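Local structure of 3-Hydroxyacyl-CoA dehydrogenase (Ralstonia eutropha H16, 4PZD) at residues 7-12 against 84-89; 30-35 against 78-83; 90-95 against 119-124; 113-118 against 137-142. The protein probably catalyses the NAD-dependent oxidation of (3S)-3-hydroxyacyl-CoA to 3-oxoacyl-CoA, and the reverse reduction, as a member of the 3-hydroxyacyl-CoA dehydrogenase family. All coordinates share one frame; numbering follows the deposited sequence.

Interaction 1 (7-12 against 84-89); sequences GIVGAG and DIVIEA. With NAD (nicotinamide-adenine-dinucleotide), chain J.
Val9 and Val86 meet at an oblique angle on one face of two parallel strands, Val9 CG2 lying 4.0 Å from Val86 CG1. The other methyl of Val9, CG1, stands trans to the main-chain nitrogen (chi1 172°) and is carried to the adenine instead, 3.5 Å from C2A of NAD. Ile8 and Ile87 point to the other face, where both touch Ile18 of helix 13-23. The strands form the centre of a Rossmann fold, where the first strand ends in the glycine-rich turn holding Gly10 and Gly12 of the GxGxxG sequence. Main-chain bonds join them: Ile87 N reaches Gly7 O at 2.8 Å, and Val9 N reaches Ile87 O at 2.9 Å. A weak bond from Ala89 N to Val9 O follows where the chains leave the sheet. Beyond it Gly12 CA lies 3.3 Å from O5B of NAD. On the Val9 face, Glu88 OE1 forms a salt bridge with Lys97.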
# COMPACT_ATOMS: atom_id res chain seq x y z
N GLY A 7 -15.30 18.22 -25.19
CA GLY A 7 -16.26 18.87 -24.29
C GLY A 7 -15.92 18.63 -22.82
O GLY A 7 -15.56 17.52 -22.42
N ILE A 8 -16.01 19.68 -22.00
CA ILE A 8 -15.89 19.53 -20.56
C ILE A 8 -16.98 20.31 -19.84
O ILE A 8 -17.08 21.53 -20.00
CB ILE A 8 -14.54 20.02 -20.05
CG1 ILE A 8 -13.42 19.20 -20.69
CG2 ILE A 8 -14.49 19.89 -18.53
CD1 ILE A 8 -12.07 19.39 -20.03
N VAL A 9 -17.77 19.59 -19.04
CA VAL A 9 -18.72 20.25 -18.17
C VAL A 9 -18.20 20.24 -16.75
O VAL A 9 -17.98 19.19 -16.16
CB VAL A 9 -20.12 19.64 -18.26
CG1 VAL A 9 -21.03 20.24 -17.20
CG2 VAL A 9 -20.70 19.91 -19.64
N GLY A 10 -18.01 21.45 -16.22
CA GLY A 10 -17.48 21.65 -14.90
C GLY A 10 -16.13 22.28 -15.09
O GLY A 10 -15.32 21.77 -15.87
N ALA A 11 -15.88 23.38 -14.40
CA ALA A 11 -14.60 24.05 -14.54
C ALA A 11 -13.83 24.17 -13.22
O ALA A 11 -12.98 25.06 -13.08
CB ALA A 11 -14.79 25.41 -15.19
N GLY A 12 -14.09 23.26 -12.28
CA GLY A 12 -13.39 23.26 -10.98
C GLY A 12 -12.05 22.53 -11.05
O GLY A 12 -11.49 22.33 -12.13
N ASP A 84 -16.09 16.52 -30.01
CA ASP A 84 -15.98 15.08 -30.33
C ASP A 84 -16.48 14.19 -29.17
O ASP A 84 -16.94 13.06 -29.39
CB ASP A 84 -14.52 14.72 -30.68
CG ASP A 84 -13.94 15.62 -31.78
OD1 ASP A 84 -14.70 16.04 -32.67
OD2 ASP A 84 -12.72 15.90 -31.74
N ILE A 85 -16.38 14.71 -27.95
CA ILE A 85 -16.71 13.98 -26.74
C ILE A 85 -16.85 14.98 -25.59
O ILE A 85 -16.07 15.93 -25.49
CB ILE A 85 -15.60 12.98 -26.40
CG1 ILE A 85 -15.92 12.22 -25.11
CG2 ILE A 85 -14.25 13.69 -26.25
CD1 ILE A 85 -14.84 11.24 -24.71
N VAL A 86 -17.81 14.74 -24.71
CA VAL A 86 -18.00 15.56 -23.52
C VAL A 86 -17.72 14.74 -22.28
O VAL A 86 -18.23 13.63 -22.12
CB VAL A 86 -19.44 16.08 -23.41
CG1 VAL A 86 -19.51 17.23 -22.41
CG2 VAL A 86 -19.98 16.50 -24.78
N ILE A 87 -16.92 15.31 -21.38
CA ILE A 87 -16.65 14.74 -20.07
C ILE A 87 -17.34 15.57 -19.00
O ILE A 87 -17.04 16.75 -18.87
CB ILE A 87 -15.14 14.78 -19.76
CG1 ILE A 87 -14.35 13.95 -20.80
CG2 ILE A 87 -14.89 14.33 -18.31
CD1 ILE A 87 -12.86 13.96 -20.58
N GLU A 88 -18.24 14.94 -18.23
CA GLU A 88 -18.89 15.58 -17.09
C GLU A 88 -17.95 15.50 -15.93
O GLU A 88 -17.33 14.48 -15.70
CB GLU A 88 -20.22 14.90 -16.74
CG GLU A 88 -20.98 15.55 -15.57
CD GLU A 88 -20.53 15.02 -14.22
OE1 GLU A 88 -20.73 13.82 -13.97
OE2 GLU A 88 -19.96 15.79 -13.41
N ALA A 89 -17.86 16.59 -15.17
CA ALA A 89 -16.86 16.72 -14.14
C ALA A 89 -17.24 17.83 -13.15
O ALA A 89 -16.41 18.60 -12.66
CB ALA A 89 -15.51 17.00 -14.79
PA NAD J . -14.73 21.75 -7.43
O1A NAD J . -15.42 22.13 -6.14
O2A NAD J . -13.26 22.08 -7.59
O5B NAD J . -15.55 22.45 -8.63
C5B NAD J . -16.79 21.93 -9.12
C4B NAD J . -17.18 22.69 -10.39
O4B NAD J . -18.31 22.07 -11.02
C3B NAD J . -17.53 24.16 -10.09
O3B NAD J . -16.73 25.09 -10.85
C2B NAD J . -19.02 24.24 -10.41
O2B NAD J . -19.44 25.53 -10.88
C1B NAD J . -19.21 23.12 -11.43
N9A NAD J . -20.67 22.77 -11.57
C8A NAD J . -21.57 22.46 -10.60
N7A NAD J . -22.80 22.24 -11.15
C5A NAD J . -22.71 22.42 -12.48
C6A NAD J . -23.63 22.34 -13.66
N6A NAD J . -24.95 22.01 -13.50
N1A NAD J . -23.11 22.60 -14.91
C2A NAD J . -21.80 22.93 -15.07
N3A NAD J . -20.92 23.01 -14.04
C4A NAD J . -21.31 22.77 -12.75
O3 NAD J . -14.99 20.17 -7.69
PN NAD J . -14.03 19.13 -8.48
O1N NAD J . -12.87 18.77 -7.57
O2N NAD J . -13.76 19.65 -9.88
O5D NAD J . -14.99 17.83 -8.54
C5D NAD J . -15.75 17.49 -9.70
C4D NAD J . -16.19 16.03 -9.68
O4D NAD J . -15.13 15.14 -10.07
C3D NAD J . -16.61 15.52 -8.32
O3D NAD J . -17.94 15.88 -8.00
C2D NAD J . -16.43 14.03 -8.50
O2D NAD J . -17.53 13.50 -9.25
C1D NAD J . -15.19 13.89 -9.35
N1N NAD J . -14.00 13.59 -8.51
C2N NAD J . -13.57 14.47 -7.57
C3N NAD J . -12.45 14.22 -6.78
C7N NAD J . -12.02 15.26 -5.76
O7N NAD J . -11.82 14.93 -4.60
N7N NAD J . -11.88 16.53 -6.13
C4N NAD J . -11.75 13.01 -6.96
C5N NAD J . -12.20 12.12 -7.92
C6N NAD J . -13.33 12.43 -8.69

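Interaction 2 (30-35 against 78-83). With NAD (nicotinamide-adenine-dinucleotide), chain J.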
# COMPACT_ATOMS: atom_id res chain seq x y z
N VAL A 30 -13.54 22.74 -24.98
CA VAL A 30 -14.68 23.63 -24.75
C VAL A 30 -15.15 23.42 -23.31
O VAL A 30 -15.85 22.44 -23.00
CB VAL A 30 -15.83 23.35 -25.76
CG1 VAL A 30 -17.12 24.06 -25.37
CG2 VAL A 30 -15.41 23.77 -27.16
N MET A 31 -14.74 24.31 -22.43
CA MET A 31 -15.03 24.14 -21.02
C MET A 31 -16.25 24.95 -20.63
O MET A 31 -16.26 26.16 -20.78
CB MET A 31 -13.85 24.58 -20.20
CG MET A 31 -13.79 23.88 -18.88
SD MET A 31 -12.74 24.72 -17.69
CE MET A 31 -11.53 25.56 -18.69
N VAL A 32 -17.27 24.27 -20.11
CA VAL A 32 -18.54 24.90 -19.78
C VAL A 32 -18.78 24.91 -18.25
O VAL A 32 -18.61 23.88 -17.59
CB VAL A 32 -19.68 24.16 -20.51
CG1 VAL A 32 -21.03 24.79 -20.21
CG2 VAL A 32 -19.44 24.16 -22.01
N ASP A 33 -19.13 26.06 -17.68
CA ASP A 33 -19.62 26.12 -16.28
C ASP A 33 -20.89 26.99 -16.23
O ASP A 33 -21.49 27.25 -17.28
CB ASP A 33 -18.53 26.62 -15.32
CG ASP A 33 -18.59 25.94 -13.96
OD1 ASP A 33 -19.71 25.73 -13.45
OD2 ASP A 33 -17.53 25.61 -13.39
N ILE A 34 -21.32 27.43 -15.04
CA ILE A 34 -22.62 28.13 -14.89
C ILE A 34 -22.53 29.63 -14.71
O ILE A 34 -23.53 30.32 -14.85
CB ILE A 34 -23.47 27.56 -13.75
CG1 ILE A 34 -22.63 27.42 -12.46
CG2 ILE A 34 -24.11 26.23 -14.19
CD1 ILE A 34 -23.42 27.31 -11.17
N SER A 35 -21.36 30.15 -14.39
CA SER A 35 -21.14 31.59 -14.39
C SER A 35 -20.00 31.90 -15.35
O SER A 35 -19.49 31.00 -16.02
CB SER A 35 -20.82 32.09 -12.96
OG SER A 35 -19.81 31.33 -12.31
N ASP A 78 -24.81 24.78 -25.71
CA ASP A 78 -24.82 24.43 -27.14
C ASP A 78 -23.42 24.48 -27.76
O ASP A 78 -23.25 24.06 -28.90
CB ASP A 78 -25.76 25.37 -27.93
CG ASP A 78 -27.23 25.16 -27.59
OD1 ASP A 78 -27.76 24.06 -27.86
OD2 ASP A 78 -27.87 26.11 -27.07
N ASP A 79 -22.41 24.98 -27.04
CA ASP A 79 -21.04 25.03 -27.56
C ASP A 79 -20.48 23.64 -27.75
O ASP A 79 -19.51 23.45 -28.46
CB ASP A 79 -20.12 25.81 -26.64
CG ASP A 79 -20.54 27.25 -26.51
OD1 ASP A 79 -21.72 27.47 -26.18
OD2 ASP A 79 -19.71 28.15 -26.71
N LEU A 80 -21.11 22.68 -27.09
CA LEU A 80 -20.69 21.28 -27.10
C LEU A 80 -21.16 20.49 -28.34
O LEU A 80 -20.89 19.29 -28.43
CB LEU A 80 -21.19 20.59 -25.83
CG LEU A 80 -20.87 21.25 -24.48
CD1 LEU A 80 -21.65 20.57 -23.37
CD2 LEU A 80 -19.39 21.21 -24.18
N LYS A 81 -21.88 21.12 -29.28
CA LYS A 81 -22.03 20.55 -30.62
C LYS A 81 -20.69 20.63 -31.36
O LYS A 81 -20.40 19.82 -32.24
CB LYS A 81 -23.12 21.26 -31.43
CG LYS A 81 -24.53 21.17 -30.85
CD LYS A 81 -25.56 21.72 -31.84
CE LYS A 81 -26.81 22.27 -31.14
NZ LYS A 81 -27.73 21.19 -30.72
N ALA A 82 -19.85 21.59 -30.97
CA ALA A 82 -18.48 21.70 -31.49
C ALA A 82 -17.68 20.42 -31.31
O ALA A 82 -16.74 20.18 -32.06
CB ALA A 82 -17.74 22.86 -30.80
N THR A 83 -18.07 19.59 -30.34
CA THR A 83 -17.13 18.68 -29.67
C THR A 83 -17.23 17.21 -30.07
O THR A 83 -18.30 16.71 -30.39
CB THR A 83 -17.33 18.75 -28.15
OG1 THR A 83 -18.62 18.22 -27.82
CG2 THR A 83 -17.24 20.20 -27.67
PA NAD J . -14.73 21.75 -7.43
O1A NAD J . -15.42 22.13 -6.14
O2A NAD J . -13.26 22.08 -7.59
O5B NAD J . -15.55 22.45 -8.63
C5B NAD J . -16.79 21.93 -9.12
C4B NAD J . -17.18 22.69 -10.39
O4B NAD J . -18.31 22.07 -11.02
C3B NAD J . -17.53 24.16 -10.09
O3B NAD J . -16.73 25.09 -10.85
C2B NAD J . -19.02 24.24 -10.41
O2B NAD J . -19.44 25.53 -10.88
C1B NAD J . -19.21 23.12 -11.43
N9A NAD J . -20.67 22.77 -11.57
C8A NAD J . -21.57 22.46 -10.60
N7A NAD J . -22.80 22.24 -11.15
C5A NAD J . -22.71 22.42 -12.48
C6A NAD J . -23.63 22.34 -13.66
N6A NAD J . -24.95 22.01 -13.50
N1A NAD J . -23.11 22.60 -14.91
C2A NAD J . -21.80 22.93 -15.07
N3A NAD J . -20.92 23.01 -14.04
C4A NAD J . -21.31 22.77 -12.75
O3 NAD J . -14.99 20.17 -7.69
PN NAD J . -14.03 19.13 -8.48
O1N NAD J . -12.87 18.77 -7.57
O2N NAD J . -13.76 19.65 -9.88
O5D NAD J . -14.99 17.83 -8.54
C5D NAD J . -15.75 17.49 -9.70
C4D NAD J . -16.19 16.03 -9.68
O4D NAD J . -15.13 15.14 -10.07
C3D NAD J . -16.61 15.52 -8.32
O3D NAD J . -17.94 15.88 -8.00
C2D NAD J . -16.43 14.03 -8.50
O2D NAD J . -17.53 13.50 -9.25
C1D NAD J . -15.19 13.89 -9.35
N1N NAD J . -14.00 13.59 -8.51
C2N NAD J . -13.57 14.47 -7.57
C3N NAD J . -12.45 14.22 -6.78
C7N NAD J . -12.02 15.26 -5.76
O7N NAD J . -11.82 14.93 -4.60
N7N NAD J . -11.88 16.53 -6.13
C4N NAD J . -11.75 13.01 -6.96
C5N NAD J . -12.20 12.12 -7.92
C6N NAD J . -13.33 12.43 -8.69
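No hydrogen bond links strand 30-32 to the 78-83 segment; Val30 and Val32 meet Leu80 and its neighbours through carbon atoms alone. Leu80 CD2 lies near both valines, 3.8 Å from Val30 CG1 and 3.7 Å from Val32 CG2. Val30 CG1, which a chi1 of 168° places opposite the amide nitrogen, also meets Asp79 CB at 3.7 Å, the two side chains crossing at about a right angle. Thr83 CG2 also lies against Val30, 3.9 Å from its CB. Thr83 OG1, turned away from the valine, donates to Leu80 O at 2.6 Å. Leu80 also touches Val9 of strand 5-9. Just past Val32, Asp33 accepts from both adenosine ribose hydroxyls, O2B to OD1 at 2.6 Å and O3B to OD2 at 2.7 Å. An acidic residue gripping this ribose after the second strand is the hallmark of NAD-binding Rossmann folds.

Interaction 3 (90-95 against 119-124); sequences ATENYD and SSISIT. With NAD (nicotinamide-adenine-dinucleotide), chain J.
Glu92 OE2 is held by two donors of the 119-124 segment, Ser120 OG at 3.0 Å and Ser119 N at 3.3 Å. They arrive from opposite faces of the carboxylate plane, each more than 40° out of it, and the hydrogen bond from Ser119 N is fairly straight (152°). The second oxygen, OE1, accepts from O2D of the nicotinamide ribose at 2.5 Å. The bend of the glutamate chain at chi2 (-64°) folds the carboxylate back between the serines and the cofactor. Alongside, Ile121 CG2 touches the edge of the Tyr94 ring, 3.8 Å from CD1 and near the ring plane, while Ile121 CG1 borders OE1. Farther out, Thr118 OG1 bonds to OE1 and also to Ile121 N, tying the glutamate to the serine loop. Thr91 OG1 accepts from Asn93 N at 2.6 Å, an ST turn, and Asn93 and Ser122 are the N-caps of the two helices. With donors on both oxygens, the carboxylate is probably stabilised as an anion.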
# COMPACT_ATOMS: atom_id res chain seq x y z
N ALA A 90 -18.53 17.87 -12.86
CA ALA A 90 -19.12 18.97 -12.12
C ALA A 90 -19.52 18.59 -10.70
O ALA A 90 -19.50 19.45 -9.81
CB ALA A 90 -20.34 19.48 -12.86
N THR A 91 -19.87 17.31 -10.49
CA THR A 91 -20.55 16.87 -9.25
C THR A 91 -20.55 15.35 -8.94
O THR A 91 -20.77 14.52 -9.82
CB THR A 91 -22.01 17.34 -9.29
OG1 THR A 91 -22.73 16.80 -8.18
CG2 THR A 91 -22.70 16.90 -10.59
N GLU A 92 -20.29 15.00 -7.68
CA GLU A 92 -20.63 13.67 -7.13
C GLU A 92 -22.06 13.61 -6.58
O GLU A 92 -22.38 12.67 -5.87
CB GLU A 92 -19.69 13.25 -5.98
CG GLU A 92 -18.31 12.75 -6.37
CD GLU A 92 -18.32 11.46 -7.21
OE1 GLU A 92 -18.78 11.49 -8.38
OE2 GLU A 92 -17.83 10.41 -6.68
N ASN A 93 -22.92 14.58 -6.88
CA ASN A 93 -24.33 14.48 -6.54
C ASN A 93 -25.09 13.70 -7.62
O ASN A 93 -25.08 14.11 -8.78
CB ASN A 93 -24.99 15.85 -6.35
CG ASN A 93 -26.41 15.72 -5.87
OD1 ASN A 93 -27.34 15.49 -6.64
ND2 ASN A 93 -26.58 15.84 -4.58
N TYR A 94 -25.78 12.64 -7.22
CA TYR A 94 -26.45 11.78 -8.17
C TYR A 94 -27.53 12.49 -8.97
O TYR A 94 -27.46 12.55 -10.19
CB TYR A 94 -27.05 10.55 -7.49
CG TYR A 94 -27.52 9.56 -8.53
CD1 TYR A 94 -26.61 8.76 -9.20
CD2 TYR A 94 -28.86 9.47 -8.89
CE1 TYR A 94 -27.02 7.87 -10.18
CE2 TYR A 94 -29.27 8.58 -9.87
CZ TYR A 94 -28.34 7.78 -10.51
OH TYR A 94 -28.71 6.90 -11.49
N ASP A 95 -28.54 13.00 -8.29
CA ASP A 95 -29.68 13.56 -9.03
C ASP A 95 -29.20 14.63 -9.97
O ASP A 95 -29.70 14.73 -11.10
CB ASP A 95 -30.74 14.16 -8.11
CG ASP A 95 -31.65 13.12 -7.52
OD1 ASP A 95 -31.49 11.92 -7.81
OD2 ASP A 95 -32.56 13.51 -6.75
N SER A 119 -15.69 8.86 -8.62
CA SER A 119 -14.97 7.89 -7.79
C SER A 119 -15.87 6.74 -7.34
O SER A 119 -15.37 5.63 -7.12
CB SER A 119 -14.40 8.57 -6.55
OG SER A 119 -14.05 9.91 -6.85
N SER A 120 -17.18 6.98 -7.24
CA SER A 120 -18.09 6.09 -6.51
C SER A 120 -19.38 5.74 -7.22
O SER A 120 -19.99 4.74 -6.92
CB SER A 120 -18.46 6.73 -5.15
OG SER A 120 -19.03 8.05 -5.28
N ILE A 121 -19.84 6.58 -8.14
CA ILE A 121 -21.16 6.42 -8.72
C ILE A 121 -21.13 5.35 -9.78
O ILE A 121 -20.27 5.38 -10.66
CB ILE A 121 -21.69 7.72 -9.37
CG1 ILE A 121 -21.75 8.89 -8.37
CG2 ILE A 121 -23.08 7.47 -9.96
CD1 ILE A 121 -22.83 8.77 -7.31
N SER A 122 -22.12 4.46 -9.73
CA SER A 122 -22.31 3.41 -10.76
C SER A 122 -22.37 3.93 -12.19
O SER A 122 -23.34 4.57 -12.61
CB SER A 122 -23.60 2.63 -10.48
OG SER A 122 -23.81 1.66 -11.49
N ILE A 123 -21.32 3.62 -12.96
CA ILE A 123 -21.27 3.97 -14.39
C ILE A 123 -22.39 3.33 -15.21
O ILE A 123 -22.92 3.96 -16.12
CB ILE A 123 -19.93 3.53 -14.97
CG1 ILE A 123 -18.81 4.28 -14.25
CG2 ILE A 123 -19.87 3.69 -16.49
CD1 ILE A 123 -18.94 5.79 -14.29
N THR A 124 -22.76 2.10 -14.87
CA THR A 124 -23.91 1.45 -15.52
C THR A 124 -25.16 2.25 -15.29
O THR A 124 -25.83 2.59 -16.27
CB THR A 124 -24.09 0.00 -15.06
OG1 THR A 124 -23.03 -0.77 -15.61
CG2 THR A 124 -25.39 -0.60 -15.53
PA NAD J . -14.73 21.75 -7.43
O1A NAD J . -15.42 22.13 -6.14
O2A NAD J . -13.26 22.08 -7.59
O5B NAD J . -15.55 22.45 -8.63
C5B NAD J . -16.79 21.93 -9.12
C4B NAD J . -17.18 22.69 -10.39
O4B NAD J . -18.31 22.07 -11.02
C3B NAD J . -17.53 24.16 -10.09
O3B NAD J . -16.73 25.09 -10.85
C2B NAD J . -19.02 24.24 -10.41
O2B NAD J . -19.44 25.53 -10.88
C1B NAD J . -19.21 23.12 -11.43
N9A NAD J . -20.67 22.77 -11.57
C8A NAD J . -21.57 22.46 -10.60
N7A NAD J . -22.80 22.24 -11.15
C5A NAD J . -22.71 22.42 -12.48
C6A NAD J . -23.63 22.34 -13.66
N6A NAD J . -24.95 22.01 -13.50
N1A NAD J . -23.11 22.60 -14.91
C2A NAD J . -21.80 22.93 -15.07
N3A NAD J . -20.92 23.01 -14.04
C4A NAD J . -21.31 22.77 -12.75
O3 NAD J . -14.99 20.17 -7.69
PN NAD J . -14.03 19.13 -8.48
O1N NAD J . -12.87 18.77 -7.57
O2N NAD J . -13.76 19.65 -9.88
O5D NAD J . -14.99 17.83 -8.54
C5D NAD J . -15.75 17.49 -9.70
C4D NAD J . -16.19 16.03 -9.68
O4D NAD J . -15.13 15.14 -10.07
C3D NAD J . -16.61 15.52 -8.32
O3D NAD J . -17.94 15.88 -8.00
C2D NAD J . -16.43 14.03 -8.50
O2D NAD J . -17.53 13.50 -9.25
C1D NAD J . -15.19 13.89 -9.35
N1N NAD J . -14.00 13.59 -8.51
C2N NAD J . -13.57 14.47 -7.57
C3N NAD J . -12.45 14.22 -6.78
C7N NAD J . -12.02 15.26 -5.76
O7N NAD J . -11.82 14.93 -4.60
N7N NAD J . -11.88 16.53 -6.13
C4N NAD J . -11.75 13.01 -6.96
C5N NAD J . -12.20 12.12 -7.92
C6N NAD J . -13.33 12.43 -8.69

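Interaction 4 (113-118 against 137-142); sequences IIASNT and IGMHFF. With NAD (nicotinamide-adenine-dinucleotide), chain J.
Asn117 CG is anti to its backbone N (chi1 -169°), which swings the amide over towards Phe141, while Met139, with CG beside its own N (chi1 -57°) and the chain extended at chi2, lays its sulfur beside Ala115. These groups belong to neighbouring parallel strands of the Rossmann sheet, 113-117 and 136-141, joined through helix 123-127 as a beta-alpha-beta unit. Met139 SD comes to 3.7 Å from Ala115 CB, and Ile137 CG2 meets the same methyl, so Ala115 is flanked on its face of the sheet by both side chains. Helix 161-173 packs over this side through Val167, which touches Ile137 and Met139. The Asn117 amide sits at the edge of the Phe141 ring, their planes 29° apart. The main chains are joined by four hydrogen bonds, among them Ser116 N to Ile137 O, Thr118 N to Met139 O, and Met139 N to Ser116 O at 3.0 Å. At the carboxyl ends of the strands the contact opens onto the nicotinamide. His140, predicted to be important for catalysis, sets its CB 3.3 Å from Thr118 O, and the edge of its imidazole faces the nicotinamide ring, CE1 lying 3.7 Å from C5N of NAD.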
# COMPACT_ATOMS: atom_id res chain seq x y z
N ILE A 113 -19.43 10.75 -27.81
CA ILE A 113 -19.25 9.99 -26.60
C ILE A 113 -19.47 10.89 -25.41
O ILE A 113 -18.97 12.02 -25.38
CB ILE A 113 -17.84 9.40 -26.51
CG1 ILE A 113 -17.68 8.28 -27.55
CG2 ILE A 113 -17.57 8.91 -25.09
CD1 ILE A 113 -16.27 7.74 -27.71
N ILE A 114 -20.20 10.37 -24.43
CA ILE A 114 -20.38 11.04 -23.16
C ILE A 114 -19.70 10.25 -22.01
O ILE A 114 -19.97 9.06 -21.79
CB ILE A 114 -21.88 11.21 -22.88
CG1 ILE A 114 -22.57 11.87 -24.08
CG2 ILE A 114 -22.08 12.00 -21.59
CD1 ILE A 114 -24.06 12.05 -23.92
N ALA A 115 -18.81 10.93 -21.29
CA ALA A 115 -18.14 10.34 -20.16
C ALA A 115 -18.56 11.07 -18.91
O ALA A 115 -19.16 12.15 -18.97
CB ALA A 115 -16.63 10.43 -20.33
N SER A 116 -18.24 10.46 -17.77
CA SER A 116 -18.48 11.05 -16.46
C SER A 116 -17.34 10.67 -15.53
O SER A 116 -17.05 9.50 -15.35
CB SER A 116 -19.81 10.57 -15.87
OG SER A 116 -20.41 11.55 -15.03
N ASN A 117 -16.68 11.68 -15.00
CA ASN A 117 -15.71 11.50 -13.95
C ASN A 117 -16.46 11.22 -12.63
O ASN A 117 -17.45 11.88 -12.31
CB ASN A 117 -14.87 12.76 -13.81
CG ASN A 117 -13.68 12.58 -12.92
OD1 ASN A 117 -13.62 13.09 -11.81
ND2 ASN A 117 -12.69 11.87 -13.42
N THR A 118 -15.98 10.24 -11.88
CA THR A 118 -16.63 9.82 -10.65
C THR A 118 -15.73 8.80 -9.95
O THR A 118 -15.07 7.98 -10.61
CB THR A 118 -18.04 9.22 -10.91
OG1 THR A 118 -18.69 8.91 -9.67
CG2 THR A 118 -17.96 7.96 -11.78
N ILE A 137 -19.25 6.10 -21.00
CA ILE A 137 -18.18 5.45 -20.27
C ILE A 137 -17.72 6.28 -19.05
O ILE A 137 -17.81 7.51 -19.03
CB ILE A 137 -16.98 5.22 -21.21
CG1 ILE A 137 -15.94 4.31 -20.55
CG2 ILE A 137 -16.34 6.55 -21.59
CD1 ILE A 137 -14.84 3.85 -21.49
N GLY A 138 -17.20 5.58 -18.04
CA GLY A 138 -16.68 6.21 -16.85
C GLY A 138 -15.23 6.58 -16.98
O GLY A 138 -14.40 5.85 -17.51
N MET A 139 -14.90 7.75 -16.47
CA MET A 139 -13.52 8.05 -16.24
C MET A 139 -13.37 8.38 -14.76
O MET A 139 -14.33 8.75 -14.09
CB MET A 139 -13.10 9.20 -17.13
CG MET A 139 -13.34 8.86 -18.59
SD MET A 139 -12.95 10.17 -19.75
CE MET A 139 -11.21 9.89 -20.07
N HIS A 140 -12.17 8.17 -14.25
CA HIS A 140 -11.82 8.62 -12.94
C HIS A 140 -10.36 9.11 -13.10
O HIS A 140 -9.45 8.33 -13.38
CB HIS A 140 -12.05 7.48 -11.94
CG HIS A 140 -11.45 7.69 -10.58
ND1 HIS A 140 -11.59 8.85 -9.86
CD2 HIS A 140 -10.72 6.85 -9.80
CE1 HIS A 140 -10.94 8.74 -8.71
NE2 HIS A 140 -10.42 7.53 -8.65
N PHE A 141 -10.17 10.43 -12.96
CA PHE A 141 -8.84 11.06 -13.08
C PHE A 141 -8.28 11.24 -11.68
O PHE A 141 -9.04 11.16 -10.70
CB PHE A 141 -8.91 12.42 -13.77
CG PHE A 141 -9.14 12.36 -15.26
CD1 PHE A 141 -8.07 12.23 -16.15
CD2 PHE A 141 -10.43 12.46 -15.78
CE1 PHE A 141 -8.28 12.19 -17.52
CE2 PHE A 141 -10.65 12.41 -17.16
CZ PHE A 141 -9.57 12.28 -18.03
N PHE A 142 -6.98 11.47 -11.57
CA PHE A 142 -6.36 11.58 -10.25
C PHE A 142 -5.89 12.96 -9.82
O PHE A 142 -5.43 13.76 -10.62
CB PHE A 142 -5.33 10.49 -10.06
CG PHE A 142 -5.96 9.16 -9.83
CD1 PHE A 142 -6.29 8.75 -8.54
CD2 PHE A 142 -6.34 8.37 -10.89
CE1 PHE A 142 -6.89 7.54 -8.33
CE2 PHE A 142 -6.97 7.17 -10.68
CZ PHE A 142 -7.24 6.74 -9.40
PA NAD J . -14.73 21.75 -7.43
O1A NAD J . -15.42 22.13 -6.14
O2A NAD J . -13.26 22.08 -7.59
O5B NAD J . -15.55 22.45 -8.63
C5B NAD J . -16.79 21.93 -9.12
C4B NAD J . -17.18 22.69 -10.39
O4B NAD J . -18.31 22.07 -11.02
C3B NAD J . -17.53 24.16 -10.09
O3B NAD J . -16.73 25.09 -10.85
C2B NAD J . -19.02 24.24 -10.41
O2B NAD J . -19.44 25.53 -10.88
C1B NAD J . -19.21 23.12 -11.43
N9A NAD J . -20.67 22.77 -11.57
C8A NAD J . -21.57 22.46 -10.60
N7A NAD J . -22.80 22.24 -11.15
C5A NAD J . -22.71 22.42 -12.48
C6A NAD J . -23.63 22.34 -13.66
N6A NAD J . -24.95 22.01 -13.50
N1A NAD J . -23.11 22.60 -14.91
C2A NAD J . -21.80 22.93 -15.07
N3A NAD J . -20.92 23.01 -14.04
C4A NAD J . -21.31 22.77 -12.75
O3 NAD J . -14.99 20.17 -7.69
PN NAD J . -14.03 19.13 -8.48
O1N NAD J . -12.87 18.77 -7.57
O2N NAD J . -13.76 19.65 -9.88
O5D NAD J . -14.99 17.83 -8.54
C5D NAD J . -15.75 17.49 -9.70
C4D NAD J . -16.19 16.03 -9.68
O4D NAD J . -15.13 15.14 -10.07
C3D NAD J . -16.61 15.52 -8.32
O3D NAD J . -17.94 15.88 -8.00
C2D NAD J . -16.43 14.03 -8.50
O2D NAD J . -17.53 13.50 -9.25
C1D NAD J . -15.19 13.89 -9.35
N1N NAD J . -14.00 13.59 -8.51
C2N NAD J . -13.57 14.47 -7.57
C3N NAD J . -12.45 14.22 -6.78
C7N NAD J . -12.02 15.26 -5.76
O7N NAD J . -11.82 14.93 -4.60
N7N NAD J . -11.88 16.53 -6.13
C4N NAD J . -11.75 13.01 -6.96
C5N NAD J . -12.20 12.12 -7.92
C6N NAD J . -13.33 12.43 -8.69

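Overall arrangement
All four contacts lie in the NAD-binding domain and each touches the cofactor. Interactions 1, 2 and 4 reach one sheet, where strands 28-32, 5-9, 85-88, 113-117 and 136-141 run side by side and parallel. Interaction 2 is nested in the chain loop closed by interaction 1, with centres about 8 Å apart. Interactions 3 and 4 follow along the chain, their segments alternating, about 10 Å apart between centres and joined by the bond from Thr118 to Glu92. Interactions 2 and 3, with centres about 20 Å apart, do not touch: one holds the adenosine ribose, the other the nicotinamide ribose. NAD thus stretches along the carboxyl ends of the strands, from the adenine side to His140.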